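Local coordinates for putative membrane protein mmpL11 (Mycobacterium tuberculosis, PDB 4Y0L), which probably exports lipids across the mycobacterial membrane as an RND-family transporter, seen here as one of its periplasmic domains, at residues V2-R7 against A83-G88; R26-Q31 against T74-V79; Q31-V36 against I69-T74; S37-R42 against L51-L56. All coordinates share one frame; numbering follows the deposited sequence.

Interaction 1 of 4, residues V2-R7 against A83-G88; sequences VQVLVR and AQVDVG
V4 and V6 of strand 2-7 run antiparallel to V87 and V85 of strand 84-87, the first and last strands of a βαββαβ domain with the ferredoxin-like fold, as in RND porter subdomains. Four residue pairs are in register, and the ladder closes with G88 N on Q3 O at 2.9 Å. The tightly packed side is the valine face, which lies under the two helices. Here V4 CG1 meets V85 CG1 at 3.8 Å, and V2 CG1 approaches V87 CG1 equally closely. V6 CG1 reaches further along to A83 CB, while I25 and I29 of helix 19-29 and I69 and M72 of helix 66-80 press on these branches.

The other face carries L5, R7, Q84 and D86 and is looser and polar. R7 bends back over it: its CD sits in an intermediate position (chi2 119°) and the next torsion turns NE back as well. The guanidinium then stacks on the side-chain amide of Q84, the two planes 22° apart. A water beside them lies within reach of L5 O and D86 OD2, and which of them it serves is uncertain. At the guanidinium edge, R7 NH1 makes a salt bridge with D86 OD2, modelled at a doubtfully short 2.5 Å, while Q84 OE1 lies 3.4 Å above the centre of the guanidinium plane.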
loop_
_atom_site.group_PDB
_atom_site.type_symbol
_atom_site.label_atom_id
_atom_site.label_comp_id
_atom_site.label_asym_id
_atom_site.label_seq_id
_atom_site.Cartn_x
_atom_site.Cartn_y
_atom_site.Cartn_z
ATOM N N VAL A 2 8.296 -1.936 6.987
ATOM C CA VAL A 2 8.276 -1.906 5.529
ATOM C C VAL A 2 7.309 -0.832 5.035
ATOM O O VAL A 2 6.177 -0.744 5.508
ATOM C CB VAL A 2 7.874 -3.277 4.941
ATOM C CG1 VAL A 2 7.936 -3.253 3.417
ATOM C CG2 VAL A 2 8.775 -4.374 5.486
ATOM N N GLN A 3 7.768 -0.024 4.082
ATOM C CA GLN A 3 6.972 1.070 3.531
ATOM C C GLN A 3 6.414 0.723 2.156
ATOM O O GLN A 3 7.127 0.186 1.310
ATOM C CB GLN A 3 7.814 2.344 3.429
ATOM C CG GLN A 3 8.251 2.919 4.760
ATOM C CD GLN A 3 9.232 4.062 4.593
ATOM O OE1 GLN A 3 10.397 3.852 4.252
ATOM N NE2 GLN A 3 8.761 5.283 4.820
ATOM N N VAL A 4 5.139 1.044 1.941
ATOM C CA VAL A 4 4.493 0.859 0.644
ATOM C C VAL A 4 3.781 2.145 0.234
ATOM O O VAL A 4 2.957 2.673 0.980
ATOM C CB VAL A 4 3.484 -0.307 0.670
ATOM C CG1 VAL A 4 2.764 -0.435 -0.670
ATOM C CG2 VAL A 4 4.192 -1.607 1.013
ATOM N N LEU A 5 4.110 2.636 -0.958
ATOM C CA LEU A 5 3.561 3.888 -1.467
ATOM C C LEU A 5 2.611 3.631 -2.634
ATOM O O LEU A 5 2.967 2.944 -3.589
ATOM C CB LEU A 5 4.693 4.820 -1.909
ATOM C CG LEU A 5 4.291 6.259 -2.235
ATOM C CD1 LEU A 5 4.005 7.040 -0.962
ATOM C CD2 LEU A 5 5.371 6.941 -3.055
ATOM N N VAL A 6 1.408 4.193 -2.550
ATOM C CA VAL A 6 0.399 4.023 -3.591
ATOM C C VAL A 6 0.053 5.368 -4.226
ATOM O O VAL A 6 -0.397 6.284 -3.540
ATOM C CB VAL A 6 -0.889 3.381 -3.036
ATOM C CG1 VAL A 6 -1.806 2.962 -4.176
ATOM C CG2 VAL A 6 -0.554 2.180 -2.161
ATOM N N ARG A 7 0.263 5.476 -5.536
ATOM C CA ARG A 7 -0.040 6.702 -6.272
ATOM C C ARG A 7 -1.211 6.487 -7.217
ATOM O O ARG A 7 -1.312 5.448 -7.871
ATOM C CB ARG A 7 1.179 7.187 -7.064
ATOM C CG ARG A 7 2.342 7.651 -6.201
ATOM C CD ARG A 7 3.587 6.815 -6.439
ATOM N NE ARG A 7 4.393 7.321 -7.546
ATOM C CZ ARG A 7 5.347 6.626 -8.160
ATOM N NH1 ARG A 7 5.613 5.380 -7.790
ATOM N NH2 ARG A 7 6.031 7.173 -9.155
ATOM N N ALA A 83 -3.567 1.628 -10.176
ATOM C CA ALA A 83 -2.777 2.448 -9.264
ATOM C C ALA A 83 -1.329 1.973 -9.248
ATOM O O ALA A 83 -1.050 0.791 -9.446
ATOM C CB ALA A 83 -3.366 2.415 -7.865
ATOM N N GLN A 84 -0.411 2.907 -9.016
ATOM C CA GLN A 84 1.013 2.600 -8.980
ATOM C C GLN A 84 1.440 2.252 -7.558
ATOM O O GLN A 84 1.102 2.965 -6.617
ATOM C CB GLN A 84 1.821 3.787 -9.508
ATOM C CG GLN A 84 3.219 3.438 -9.981
ATOM C CD GLN A 84 3.905 4.606 -10.664
ATOM O OE1 GLN A 84 3.331 5.689 -10.793
ATOM N NE2 GLN A 84 5.139 4.393 -11.106
ATOM N N VAL A 85 2.174 1.153 -7.411
ATOM C CA VAL A 85 2.655 0.710 -6.104
ATOM C C VAL A 85 4.174 0.571 -6.108
ATOM O O VAL A 85 4.768 0.157 -7.102
ATOM C CB VAL A 85 2.018 -0.640 -5.694
ATOM C CG1 VAL A 85 2.640 -1.179 -4.405
ATOM C CG2 VAL A 85 0.524 -0.486 -5.519
ATOM N N ASP A 86 4.791 0.921 -4.983
ATOM C CA ASP A 86 6.230 0.778 -4.806
ATOM C C ASP A 86 6.547 0.388 -3.370
ATOM O O ASP A 86 6.033 0.993 -2.429
ATOM C CB ASP A 86 6.954 2.075 -5.168
ATOM C CG ASP A 86 6.949 2.349 -6.659
ATOM O OD1 ASP A 86 7.876 1.877 -7.352
ATOM O OD2 ASP A 86 6.022 3.036 -7.137
ATOM N N VAL A 87 7.391 -0.627 -3.213
ATOM C CA VAL A 87 7.822 -1.083 -1.897
ATOM C C VAL A 87 9.235 -0.580 -1.602
ATOM O O VAL A 87 10.146 -0.747 -2.412
ATOM C CB VAL A 87 7.795 -2.622 -1.792
ATOM C CG1 VAL A 87 8.143 -3.066 -0.377
ATOM C CG2 VAL A 87 6.430 -3.161 -2.195
ATOM N N GLY A 88 9.407 0.037 -0.439
ATOM C CA GLY A 88 10.709 0.526 -0.026
ATOM C C GLY A 88 11.636 -0.606 0.370
ATOM O O GLY A 88 12.859 -0.468 0.325
HETATM O O HOH W 1 4.130 3.776 -5.592
#

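Interaction 2 of 4, residues R26-Q31 against T74-V79; sequences RHRIAQ and TQLPRV
R28 leans across from helix 19-29 onto L76, Q75 and V79 of helix 66-80, and its side chain changes partner along its length. CB touches L76 CD2 at 3.7 Å. CG stands anti to the backbone N (chi1 -166°); it rests on the same L76 methyl and comes within 4.0 Å of V79 CG2. The chain then bends at chi2, near 73°, and CD passes V79 CG2 at 4.2 Å. Beyond this the company turns polar. NE and CZ only skirt Q75 OE1, but NH2 hydrogen-bonds to it at 3.2 Å, with the guanidinium and amide planes 81° apart, nearly perpendicular.

These helices are the two that pack on one face of the sheet in this ferredoxin-like βαββαβ domain, and R28 straddles the line between their apolar underside and the outer surface. On the underside, I29 CG1 meets L76 CD1 at 3.8 Å, the two side chains crossing at about a right angle; I29 also touches L52 and A54 of the sheet.

Q75 OE1 has a second donor. R78 NE, one turn on in the same helix, reaches it at 3.3 Å from the opposite face of the amide plane, so one oxygen sits between two arginines and would be expected to ease the repulsion of their charges. The other terminal nitrogen of R28, NH1, points back to its own segment and gives a bond to Q31 OE1 at 2.6 Å, arriving above the carbonyl plane of that amide.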
loop_
_atom_site.group_PDB
_atom_site.type_symbol
_atom_site.label_atom_id
_atom_site.label_comp_id
_atom_site.label_asym_id
_atom_site.label_seq_id
_atom_site.Cartn_x
_atom_site.Cartn_y
_atom_site.Cartn_z
ATOM N N ARG A 26 -3.947 -2.778 1.694
ATOM C CA ARG A 26 -3.653 -2.879 3.117
ATOM C C ARG A 26 -3.897 -4.296 3.634
ATOM O O ARG A 26 -3.094 -4.840 4.393
ATOM C CB ARG A 26 -4.505 -1.873 3.890
ATOM C CG ARG A 26 -4.278 -1.886 5.389
ATOM C CD ARG A 26 -4.826 -0.625 6.040
ATOM N NE ARG A 26 -4.560 -0.589 7.479
ATOM C CZ ARG A 26 -5.463 -0.816 8.432
ATOM N NH1 ARG A 26 -6.726 -1.094 8.128
ATOM N NH2 ARG A 26 -5.100 -0.756 9.706
ATOM N N HIS A 27 -5.004 -4.891 3.203
ATOM C CA HIS A 27 -5.381 -6.239 3.617
ATOM C C HIS A 27 -4.403 -7.297 3.109
ATOM O O HIS A 27 -4.142 -8.289 3.792
ATOM C CB HIS A 27 -6.796 -6.551 3.124
ATOM C CG HIS A 27 -7.221 -7.968 3.350
ATOM N ND1 HIS A 27 -7.116 -8.939 2.376
ATOM C CD2 HIS A 27 -7.763 -8.576 4.430
ATOM C CE1 HIS A 27 -7.569 -10.085 2.850
ATOM N NE2 HIS A 27 -7.968 -9.893 4.095
ATOM N N ARG A 28 -3.864 -7.091 1.910
ATOM C CA ARG A 28 -2.920 -8.042 1.334
ATOM C C ARG A 28 -1.556 -7.933 2.014
ATOM O O ARG A 28 -0.846 -8.928 2.165
ATOM C CB ARG A 28 -2.775 -7.813 -0.172
ATOM C CG ARG A 28 -2.075 -8.949 -0.911
ATOM C CD ARG A 28 -2.975 -10.169 -1.037
ATOM N NE ARG A 28 -2.318 -11.280 -1.727
ATOM C CZ ARG A 28 -1.956 -12.433 -1.162
ATOM N NH1 ARG A 28 -2.183 -12.672 0.125
ATOM N NH2 ARG A 28 -1.366 -13.364 -1.897
ATOM N N ILE A 29 -1.192 -6.720 2.418
ATOM C CA ILE A 29 0.053 -6.494 3.145
ATOM C C ILE A 29 0.037 -7.252 4.468
ATOM O O ILE A 29 1.035 -7.853 4.861
ATOM C CB ILE A 29 0.285 -4.986 3.409
ATOM C CG1 ILE A 29 0.611 -4.267 2.101
ATOM C CG2 ILE A 29 1.431 -4.767 4.405
ATOM C CD1 ILE A 29 0.527 -2.756 2.189
ATOM N N ALA A 30 -1.105 -7.223 5.150
ATOM C CA ALA A 30 -1.242 -7.874 6.447
ATOM C C ALA A 30 -1.092 -9.388 6.336
ATOM O O ALA A 30 -0.841 -10.067 7.332
ATOM C CB ALA A 30 -2.582 -7.525 7.068
ATOM N N GLN A 31 -1.249 -9.912 5.124
ATOM C CA GLN A 31 -1.109 -11.343 4.875
ATOM C C GLN A 31 0.334 -11.731 4.562
ATOM O O GLN A 31 0.666 -12.916 4.513
ATOM C CB GLN A 31 -2.020 -11.770 3.725
ATOM C CG GLN A 31 -3.456 -12.043 4.144
ATOM C CD GLN A 31 -4.393 -12.196 2.960
ATOM O OE1 GLN A 31 -4.028 -11.902 1.821
ATOM N NE2 GLN A 31 -5.608 -12.661 3.225
ATOM N N THR A 74 5.576 -8.768 -5.646
ATOM C CA THR A 74 5.024 -9.797 -6.517
ATOM C C THR A 74 3.501 -9.861 -6.423
ATOM O O THR A 74 2.824 -10.152 -7.409
ATOM C CB THR A 74 5.605 -11.186 -6.167
ATOM O OG1 THR A 74 7.034 -11.155 -6.278
ATOM C CG2 THR A 74 5.053 -12.265 -7.092
ATOM N N GLN A 75 2.971 -9.576 -5.237
ATOM C CA GLN A 75 1.564 -9.835 -4.938
ATOM C C GLN A 75 0.681 -8.589 -4.965
ATOM O O GLN A 75 -0.491 -8.666 -5.329
ATOM C CB GLN A 75 1.449 -10.503 -3.565
ATOM C CG GLN A 75 2.125 -11.859 -3.486
ATOM C CD GLN A 75 1.493 -12.880 -4.409
ATOM O OE1 GLN A 75 0.273 -12.908 -4.579
ATOM N NE2 GLN A 75 2.322 -13.722 -5.016
ATOM N N LEU A 76 1.237 -7.449 -4.572
ATOM C CA LEU A 76 0.447 -6.228 -4.435
ATOM C C LEU A 76 0.037 -5.586 -5.766
ATOM O O LEU A 76 -1.015 -4.948 -5.835
ATOM C CB LEU A 76 1.210 -5.206 -3.591
ATOM C CG LEU A 76 1.564 -5.642 -2.164
ATOM C CD1 LEU A 76 2.190 -4.485 -1.401
ATOM C CD2 LEU A 76 0.357 -6.183 -1.408
ATOM N N PRO A 77 0.861 -5.728 -6.822
ATOM C CA PRO A 77 0.434 -5.158 -8.107
ATOM C C PRO A 77 -0.896 -5.718 -8.612
ATOM O O PRO A 77 -1.673 -4.961 -9.197
ATOM C CB PRO A 77 1.577 -5.536 -9.055
ATOM C CG PRO A 77 2.761 -5.655 -8.176
ATOM C CD PRO A 77 2.251 -6.215 -6.881
ATOM N N ARG A 78 -1.153 -7.006 -8.394
ATOM C CA ARG A 78 -2.434 -7.599 -8.779
ATOM C C ARG A 78 -3.573 -6.833 -8.128
ATOM O O ARG A 78 -4.595 -6.548 -8.750
ATOM C CB ARG A 78 -2.544 -9.067 -8.357
ATOM C CG ARG A 78 -1.291 -9.918 -8.456
ATOM C CD ARG A 78 -1.658 -11.354 -8.100
ATOM N NE ARG A 78 -0.522 -12.179 -7.697
ATOM C CZ ARG A 78 0.433 -12.601 -8.520
ATOM N NH1 ARG A 78 0.415 -12.257 -9.801
ATOM N NH2 ARG A 78 1.417 -13.358 -8.057
ATOM N N VAL A 79 -3.369 -6.517 -6.855
ATOM C CA VAL A 79 -4.391 -5.923 -6.007
ATOM C C VAL A 79 -4.585 -4.440 -6.303
ATOM O O VAL A 79 -5.680 -3.908 -6.145
ATOM C CB VAL A 79 -4.019 -6.107 -4.514
ATOM C CG1 VAL A 79 -5.046 -5.460 -3.602
ATOM C CG2 VAL A 79 -3.876 -7.585 -4.189
#

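Interaction 3 of 4, residues Q31-V36 against I69-T74; sequences QAPNVV and ITWMRT
The 2.7 Å bond from T74 OG1 to T70 O, the shortest polar one within the two segments, stays inside helix 66-80; what meets the loop is W71, laid against A32 and P33. The contact itself is apolar. W71 CG is anti to the backbone N (chi1 -177°), and the indole turns one face to the loop. A32 CA stands 3.8 Å from the centroid of the six-membered ring and P33 CD is just as far from that of the five-membered ring, both nearly on the ring normal, so two CH-pi contacts cover the two halves of the same indole. A32 CB comes down beside them, 3.6 Å from W71 CE3.

That methyl is also where the neighbouring side chain arrives. M72 extends fully beyond CG, and its terminal CE lies 3.9 Å from A32 CB and equally far from V35 CG2, so that it touches both ends of the turn. A32 to V35 form a type II beta turn, with N34 in the left-handed region (phi 62°). Its closing bond, V35 N to A32 O, is weak at 3.3 Å.

In the fold, the segment links helix 19-29 to strand 37-43 and lies against the side of helix 66-80. W71 also touches R28 of helix 19-29, while M72 runs inward past I29 to V2 and V4 of strand 2-7 and V87 of strand 84-87.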
loop_
_atom_site.group_PDB
_atom_site.type_symbol
_atom_site.label_atom_id
_atom_site.label_comp_id
_atom_site.label_asym_id
_atom_site.label_seq_id
_atom_site.Cartn_x
_atom_site.Cartn_y
_atom_site.Cartn_z
ATOM N N GLN A 31 -1.249 -9.912 5.124
ATOM C CA GLN A 31 -1.109 -11.343 4.875
ATOM C C GLN A 31 0.334 -11.731 4.562
ATOM O O GLN A 31 0.666 -12.916 4.513
ATOM C CB GLN A 31 -2.020 -11.770 3.725
ATOM C CG GLN A 31 -3.456 -12.043 4.144
ATOM C CD GLN A 31 -4.393 -12.196 2.960
ATOM O OE1 GLN A 31 -4.028 -11.902 1.821
ATOM N NE2 GLN A 31 -5.608 -12.661 3.225
ATOM N N ALA A 32 1.186 -10.734 4.348
ATOM C CA ALA A 32 2.584 -10.982 4.014
ATOM C C ALA A 32 3.301 -11.709 5.154
ATOM O O ALA A 32 2.881 -11.622 6.309
ATOM C CB ALA A 32 3.288 -9.672 3.695
ATOM N N PRO A 33 4.382 -12.438 4.831
ATOM C CA PRO A 33 5.129 -13.165 5.864
ATOM C C PRO A 33 5.697 -12.249 6.944
ATOM O O PRO A 33 6.159 -11.152 6.644
ATOM C CB PRO A 33 6.261 -13.840 5.076
ATOM C CG PRO A 33 6.347 -13.092 3.787
ATOM C CD PRO A 33 4.955 -12.650 3.491
ATOM N N ASN A 34 5.629 -12.694 8.195
ATOM C CA ASN A 34 6.224 -11.973 9.318
ATOM C C ASN A 34 5.632 -10.577 9.561
ATOM O O ASN A 34 6.107 -9.845 10.428
ATOM C CB ASN A 34 7.740 -11.860 9.114
ATOM C CG ASN A 34 8.398 -13.207 8.863
ATOM O OD1 ASN A 34 7.924 -14.238 9.341
ATOM N ND2 ASN A 34 9.495 -13.204 8.112
ATOM N N VAL A 35 4.604 -10.208 8.798
ATOM C CA VAL A 35 3.878 -8.960 9.029
ATOM C C VAL A 35 2.853 -9.187 10.134
ATOM O O VAL A 35 2.190 -10.223 10.160
ATOM C CB VAL A 35 3.182 -8.459 7.737
ATOM C CG1 VAL A 35 2.043 -7.488 8.042
ATOM C CG2 VAL A 35 4.192 -7.794 6.824
ATOM N N VAL A 36 2.731 -8.230 11.049
ATOM C CA VAL A 36 1.811 -8.374 12.172
ATOM C C VAL A 36 0.909 -7.148 12.341
ATOM O O VAL A 36 -0.244 -7.275 12.762
ATOM C CB VAL A 36 2.593 -8.654 13.479
ATOM C CG1 VAL A 36 3.606 -7.558 13.771
ATOM C CG2 VAL A 36 1.650 -8.836 14.652
ATOM N N ILE A 69 9.628 -7.950 1.213
ATOM C CA ILE A 69 9.621 -6.960 0.140
ATOM C C ILE A 69 9.405 -7.637 -1.213
ATOM O O ILE A 69 8.605 -7.171 -2.022
ATOM C CB ILE A 69 10.936 -6.136 0.121
ATOM C CG1 ILE A 69 10.864 -4.979 1.121
ATOM C CG2 ILE A 69 11.198 -5.530 -1.258
ATOM C CD1 ILE A 69 10.612 -5.382 2.554
ATOM N N THR A 70 10.117 -8.734 -1.453
ATOM C CA THR A 70 9.991 -9.456 -2.716
ATOM C C THR A 70 8.591 -10.053 -2.850
ATOM O O THR A 70 8.035 -10.116 -3.946
ATOM C CB THR A 70 11.048 -10.580 -2.844
ATOM O OG1 THR A 70 10.912 -11.227 -4.115
ATOM C CG2 THR A 70 10.897 -11.614 -1.735
ATOM N N TRP A 71 8.027 -10.481 -1.726
ATOM C CA TRP A 71 6.675 -11.025 -1.702
ATOM C C TRP A 71 5.661 -9.947 -2.079
ATOM O O TRP A 71 4.771 -10.177 -2.895
ATOM C CB TRP A 71 6.356 -11.594 -0.317
ATOM C CG TRP A 71 5.013 -12.247 -0.218
ATOM C CD1 TRP A 71 4.743 -13.580 -0.312
ATOM C CD2 TRP A 71 3.753 -11.597 0.002
ATOM N NE1 TRP A 71 3.396 -13.802 -0.166
ATOM C CE2 TRP A 71 2.766 -12.603 0.028
ATOM C CE3 TRP A 71 3.366 -10.265 0.179
ATOM C CZ2 TRP A 71 1.416 -12.318 0.222
ATOM C CZ3 TRP A 71 2.022 -9.985 0.370
ATOM C CH2 TRP A 71 1.065 -11.007 0.391
ATOM N N MET A 72 5.809 -8.768 -1.484
ATOM C CA MET A 72 4.901 -7.656 -1.741
ATOM C C MET A 72 4.997 -7.169 -3.185
ATOM O O MET A 72 3.980 -6.917 -3.832
ATOM C CB MET A 72 5.196 -6.501 -0.785
ATOM C CG MET A 72 4.801 -6.777 0.653
ATOM S SD MET A 72 5.095 -5.367 1.732
ATOM C CE MET A 72 4.830 -6.116 3.336
ATOM N N ARG A 73 6.221 -7.043 -3.688
ATOM C CA ARG A 73 6.444 -6.580 -5.054
ATOM C C ARG A 73 5.869 -7.548 -6.086
ATOM O O ARG A 73 5.693 -7.192 -7.251
ATOM C CB ARG A 73 7.939 -6.378 -5.304
ATOM C CG ARG A 73 8.500 -5.131 -4.645
ATOM C CD ARG A 73 10.015 -5.083 -4.727
ATOM N NE ARG A 73 10.536 -3.820 -4.210
ATOM C CZ ARG A 73 11.806 -3.607 -3.878
ATOM N NH1 ARG A 73 12.704 -4.576 -3.998
ATOM N NH2 ARG A 73 12.175 -2.421 -3.418
ATOM N N THR A 74 5.576 -8.768 -5.646
ATOM C CA THR A 74 5.024 -9.797 -6.517
ATOM C C THR A 74 3.501 -9.861 -6.423
ATOM O O THR A 74 2.824 -10.152 -7.409
ATOM C CB THR A 74 5.605 -11.186 -6.167
ATOM O OG1 THR A 74 7.034 -11.155 -6.278
ATOM C CG2 THR A 74 5.053 -12.265 -7.092
#

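Interaction 4 of 4, residues S37-R42 against L51-L56; sequences SVAPPR and LLSAVL
A beta hairpin made of strands 37-43 and 49-55 brings S37 against V55 and R42 against L51, in two short ladders whose register differs by one residue. At the first ladder, V55 N bonds to S37 O, and A39 N gives a nearly straight bond to S53 O at 2.9 Å. V38 and A54 form the non-hydrogen-bonded pair between these. At the second, R42 N reaches L51 O at 2.8 Å and L51 N returns the bond to R42 O at 2.7 Å.

The break falls at P40 and P41, where the chain swings outward. A water bridges the two strands here: it donates to P40 O at 2.7 Å and to L51 O, and accepts from S53 N at 3.2 Å. The hairpin supplies the second and third strands of the ferredoxin-like sheet; strand 37-43 is at its edge, and strand 49-55 bonds through L52 and A54 to strand 2-7. On the face toward the helices, L52 CD2 tucks under the break, 3.6 Å from P41 CA and close to A39 O, and P41 lies alongside L52 with both pointing the same way. R26 of helix 19-29 hydrogen-bonds to V38 O through NH2 and to A39 O through NE.

On the opposite face, S53 OG takes the crowded position between the backbone N and the carbonyl carbon (chi1 70°). R42, its chain bent at chi3, comes over with NH2 donating to S53 OG at 3.2 Å; the hydroxyl oxygen lies in the guanidinium plane.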
loop_
_atom_site.group_PDB
_atom_site.type_symbol
_atom_site.label_atom_id
_atom_site.label_comp_id
_atom_site.label_asym_id
_atom_site.label_seq_id
_atom_site.Cartn_x
_atom_site.Cartn_y
_atom_site.Cartn_z
ATOM N N SER A 37 1.425 -5.973 11.995
ATOM C CA SER A 37 0.643 -4.745 12.047
ATOM C C SER A 37 0.786 -3.953 10.757
ATOM O O SER A 37 1.888 -3.795 10.232
ATOM C CB SER A 37 1.076 -3.886 13.234
ATOM O OG SER A 37 2.488 -3.846 13.324
ATOM N N VAL A 38 -0.346 -3.479 10.246
ATOM C CA VAL A 38 -0.361 -2.554 9.122
ATOM C C VAL A 38 -1.042 -1.261 9.546
ATOM O O VAL A 38 -2.192 -1.270 9.982
ATOM C CB VAL A 38 -1.097 -3.127 7.906
ATOM C CG1 VAL A 38 -0.863 -2.242 6.696
ATOM C CG2 VAL A 38 -0.638 -4.545 7.610
ATOM N N ALA A 39 -0.319 -0.154 9.420
ATOM C CA ALA A 39 -0.855 1.158 9.751
ATOM C C ALA A 39 -1.973 1.538 8.786
ATOM O O ALA A 39 -1.983 1.082 7.643
ATOM C CB ALA A 39 0.248 2.200 9.711
ATOM N N PRO A 40 -2.921 2.374 9.241
ATOM C CA PRO A 40 -3.865 2.962 8.284
ATOM C C PRO A 40 -3.115 3.848 7.301
ATOM O O PRO A 40 -1.984 4.240 7.592
ATOM C CB PRO A 40 -4.815 3.782 9.165
ATOM C CG PRO A 40 -4.622 3.260 10.550
ATOM C CD PRO A 40 -3.209 2.787 10.624
ATOM N N PRO A 41 -3.728 4.162 6.150
ATOM C CA PRO A 41 -3.016 4.947 5.139
ATOM C C PRO A 41 -2.673 6.349 5.621
ATOM O O PRO A 41 -3.512 7.028 6.211
ATOM C CB PRO A 41 -4.006 4.995 3.970
ATOM C CG PRO A 41 -5.341 4.789 4.597
ATOM C CD PRO A 41 -5.104 3.847 5.737
ATOM N N ARG A 42 -1.433 6.756 5.380
ATOM C CA ARG A 42 -0.996 8.118 5.656
ATOM C C ARG A 42 -0.964 8.904 4.359
ATOM O O ARG A 42 -0.251 8.544 3.424
ATOM C CB ARG A 42 0.380 8.125 6.316
ATOM C CG ARG A 42 0.374 8.684 7.721
ATOM C CD ARG A 42 1.735 8.536 8.375
ATOM N NE ARG A 42 2.051 7.136 8.654
ATOM C CZ ARG A 42 1.599 6.460 9.707
ATOM N NH1 ARG A 42 0.803 7.048 10.593
ATOM N NH2 ARG A 42 1.943 5.191 9.874
ATOM N N LEU A 51 0.813 6.477 2.012
ATOM C CA LEU A 51 1.842 5.619 2.582
ATOM C C LEU A 51 1.222 4.579 3.511
ATOM O O LEU A 51 0.478 4.917 4.431
ATOM C CB LEU A 51 2.879 6.447 3.347
ATOM C CG LEU A 51 4.099 5.664 3.848
ATOM C CD1 LEU A 51 5.076 5.394 2.711
ATOM C CD2 LEU A 51 4.787 6.396 4.991
ATOM N N LEU A 52 1.532 3.315 3.248
ATOM C CA LEU A 52 1.151 2.216 4.128
ATOM C C LEU A 52 2.403 1.599 4.740
ATOM O O LEU A 52 3.270 1.099 4.023
ATOM C CB LEU A 52 0.349 1.162 3.361
ATOM C CG LEU A 52 -1.044 1.599 2.897
ATOM C CD1 LEU A 52 -1.585 0.656 1.832
ATOM C CD2 LEU A 52 -2.005 1.676 4.078
ATOM N N SER A 53 2.491 1.648 6.068
ATOM C CA SER A 53 3.657 1.142 6.784
ATOM C C SER A 53 3.313 -0.108 7.586
ATOM O O SER A 53 2.424 -0.089 8.439
ATOM C CB SER A 53 4.223 2.221 7.708
ATOM O OG SER A 53 3.351 2.468 8.798
ATOM N N ALA A 54 4.033 -1.190 7.303
ATOM C CA ALA A 54 3.805 -2.471 7.961
ATOM C C ALA A 54 4.943 -2.813 8.908
ATOM O O ALA A 54 6.114 -2.813 8.523
ATOM C CB ALA A 54 3.642 -3.568 6.932
ATOM N N VAL A 55 4.587 -3.109 10.152
ATOM C CA VAL A 55 5.563 -3.553 11.131
ATOM C C VAL A 55 5.731 -5.068 11.052
ATOM O O VAL A 55 4.762 -5.810 10.860
ATOM C CB VAL A 55 5.163 -3.144 12.553
ATOM C CG1 VAL A 55 6.181 -3.650 13.558
ATOM C CG2 VAL A 55 5.034 -1.633 12.654
ATOM N N LEU A 56 6.974 -5.511 11.198
ATOM C CA LEU A 56 7.324 -6.919 11.088
ATOM C C LEU A 56 7.737 -7.481 12.438
ATOM O O LEU A 56 8.663 -6.967 13.068
ATOM C CB LEU A 56 8.456 -7.101 10.077
ATOM C CG LEU A 56 8.042 -6.851 8.628
ATOM C CD1 LEU A 56 9.251 -6.815 7.708
ATOM C CD2 LEU A 56 7.065 -7.931 8.198
HETATM O O HOH W 2 0.682 4.067 7.014
#

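How the interactions relate
Interactions 1 and 4 share one sheet: V4 O to L52 N and V2 N to A54 O, both 2.8 Å and probable hydrogen bonds, join their inner strands. Interaction 2 lies over that sheet, its centre about 11 Å from that of interaction 1, and I29 CD1 reaches V4 CG2 at 4.0 Å. Interactions 2 and 3 share Q31 and T74 and follow each other along helix 66-80, centres about 8 Å apart. R73 NH2, in a segment of interaction 3, probably bonds to V87 O of interaction 1 at 2.8 Å. Along the chain, interaction 4 is nested within 3, 3 within 2, and 2 within 1.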